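Side-chain contact in EscN (Escherichia coli O127:H6, PDB 2OBL), which is probably the P-loop NTPase of a type III secretion system, related to the alpha and beta subunits of ATP synthase: residues 320-323 with 324-328. The protein carries 1 engineered substitution. Sequence-based numbering, arbitrary orientation.
Sequences LIQN and FIQQS
Gln322 and Gln326 are tied together twice at the end of helix 318-325, first through the backbone, where Gln326 N donates to Gln322 O at 2.8 Å. This bond comes one residue after Ile325 N has bonded to Ile321 O at 3.0 Å. Phe324 N, by contrast, makes only weak bonds, to Leu320 O and Ile321 O. The second tie joins the side chains: Gln322 NE2 donates a hydrogen bond to Gln326 OE1 at 2.8 Å. This donor lies in the carbonyl plane of Gln326, on a lone pair, while OE1 stays close to the amide plane of Gln322, although the two amides are turned 59° against each other. Different chain shapes bring them together, since Gln322 bends at chi2 (-59°) whereas Gln326 runs extended beyond CG. Gln326 CB lies 3.1 Å from Gln322 O, the same carbonyl that takes its backbone N-H.

Beside this pair, Ile325 sets CG1 between its own backbone N and carbonyl carbon (chi1 59°), which lays CG1 3.3 Å from Ile321 O and carries CD1 to 3.8 Å from Gln322 OE1. Its CD1 also reaches Ile321 CG2, a loose apolar contact at 4.5 Å. Ile321 and Ile325 both pack on Ile288 of helix 275-290, whereas the buried Phe324 packs on Ser341, Leu342 and Val345 of helix 335-345. Arg60 receives the chain as it leaves the helix, bonding to Phe324 O and Gln326 O.

The four-residue spacing and the two bonds make this an i to i+4 glutamine pair, and it spans the C-terminus of the helix because Gln326 is the first residue to leave helical phi/psi, within the helical C-terminal region of this secretion-system protein.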
loop_
_atom_site.group_PDB
_atom_site.type_symbol
_atom_site.label_atom_id
_atom_site.label_comp_id
_atom_site.label_asym_id
_atom_site.label_seq_id
_atom_site.Cartn_x
_atom_site.Cartn_y
_atom_site.Cartn_z
ATOM N N LEU A 320 -0.598 -4.554 26.214
ATOM C CA LEU A 320 -1.244 -5.498 25.311
ATOM C C LEU A 320 -1.471 -4.849 23.951
ATOM O O LEU A 320 -1.110 -5.405 22.911
ATOM C CB LEU A 320 -2.578 -5.967 25.886
ATOM C CG LEU A 320 -2.478 -7.008 26.998
ATOM C CD1 LEU A 320 -3.866 -7.415 27.440
ATOM C CD2 LEU A 320 -1.676 -8.209 26.523
ATOM N N ILE A 321 -2.068 -3.664 23.981
ATOM C CA ILE A 321 -2.378 -2.913 22.768
ATOM C C ILE A 321 -1.114 -2.584 21.966
ATOM O O ILE A 321 -1.071 -2.781 20.753
ATOM C CB ILE A 321 -3.168 -1.624 23.099
ATOM C CG1 ILE A 321 -4.566 -1.984 23.619
ATOM C CG2 ILE A 321 -3.269 -0.727 21.873
ATOM C CD1 ILE A 321 -5.297 -0.830 24.274
ATOM N N GLN A 322 -0.081 -2.106 22.652
ATOM C CA GLN A 322 1.163 -1.747 21.982
ATOM C C GLN A 322 1.885 -2.962 21.389
ATOM O O GLN A 322 2.392 -2.892 20.273
ATOM C CB GLN A 322 2.084 -0.949 22.919
ATOM C CG GLN A 322 1.528 0.417 23.302
ATOM C CD GLN A 322 1.265 1.299 22.092
ATOM O OE1 GLN A 322 0.176 1.855 21.927
ATOM N NE2 GLN A 322 2.261 1.420 21.232
ATOM N N ASN A 323 1.918 -4.074 22.122
ATOM C CA ASN A 323 2.492 -5.316 21.592
ATOM C C ASN A 323 1.724 -5.859 20.391
ATOM O O ASN A 323 2.275 -6.598 19.562
ATOM C CB ASN A 323 2.542 -6.402 22.669
ATOM C CG ASN A 323 3.636 -6.172 23.681
ATOM O OD1 ASN A 323 4.446 -5.253 23.548
ATOM N ND2 ASN A 323 3.671 -7.012 24.706
ATOM N N PHE A 324 0.445 -5.503 20.318
ATOM C CA PHE A 324 -0.412 -5.922 19.216
ATOM C C PHE A 324 -0.114 -5.098 17.951
ATOM O O PHE A 324 0.140 -5.653 16.874
ATOM C CB PHE A 324 -1.886 -5.786 19.617
ATOM C CG PHE A 324 -2.860 -6.109 18.503
ATOM C CD1 PHE A 324 -3.141 -7.425 18.165
ATOM C CD2 PHE A 324 -3.496 -5.093 17.802
ATOM C CE1 PHE A 324 -4.036 -7.726 17.149
ATOM C CE2 PHE A 324 -4.390 -5.390 16.767
ATOM C CZ PHE A 324 -4.660 -6.706 16.451
ATOM N N ILE A 325 -0.134 -3.776 18.084
ATOM C CA ILE A 325 0.019 -2.921 16.898
ATOM C C ILE A 325 1.470 -2.738 16.481
ATOM O O ILE A 325 1.760 -2.577 15.295
ATOM C CB ILE A 325 -0.678 -1.547 17.047
ATOM C CG1 ILE A 325 -0.130 -0.778 18.251
ATOM C CG2 ILE A 325 -2.195 -1.733 17.134
ATOM C CD1 ILE A 325 -0.738 0.617 18.437
ATOM N N GLN A 326 2.382 -2.743 17.448
ATOM C CA GLN A 326 3.789 -2.769 17.101
ATOM C C GLN A 326 4.119 -4.205 16.726
ATOM O O GLN A 326 3.628 -5.159 17.356
ATOM C CB GLN A 326 4.674 -2.251 18.248
ATOM C CG GLN A 326 4.480 -0.772 18.539
ATOM C CD GLN A 326 5.301 -0.293 19.722
ATOM O OE1 GLN A 326 4.776 0.326 20.651
ATOM N NE2 GLN A 326 6.596 -0.595 19.703
ATOM N N GLN A 327 4.930 -4.363 15.689
ATOM C CA GLN A 327 5.192 -5.676 15.129
ATOM C C GLN A 327 6.505 -5.667 14.370
ATOM O O GLN A 327 6.691 -4.879 13.441
ATOM C CB GLN A 327 4.065 -6.040 14.175
ATOM C CG GLN A 327 4.099 -7.461 13.656
ATOM C CD GLN A 327 2.919 -7.726 12.753
ATOM O OE1 GLN A 327 2.072 -6.861 12.573
ATOM N NE2 GLN A 327 2.852 -8.917 12.183
ATOM N N SER A 328 7.423 -6.539 14.773
ATOM C CA SER A 328 8.698 -6.660 14.074
ATOM C C SER A 328 8.520 -7.452 12.784
ATOM O O SER A 328 7.514 -8.131 12.586
ATOM C CB SER A 328 9.724 -7.369 14.957
ATOM O OG SER A 328 9.324 -8.708 15.162
#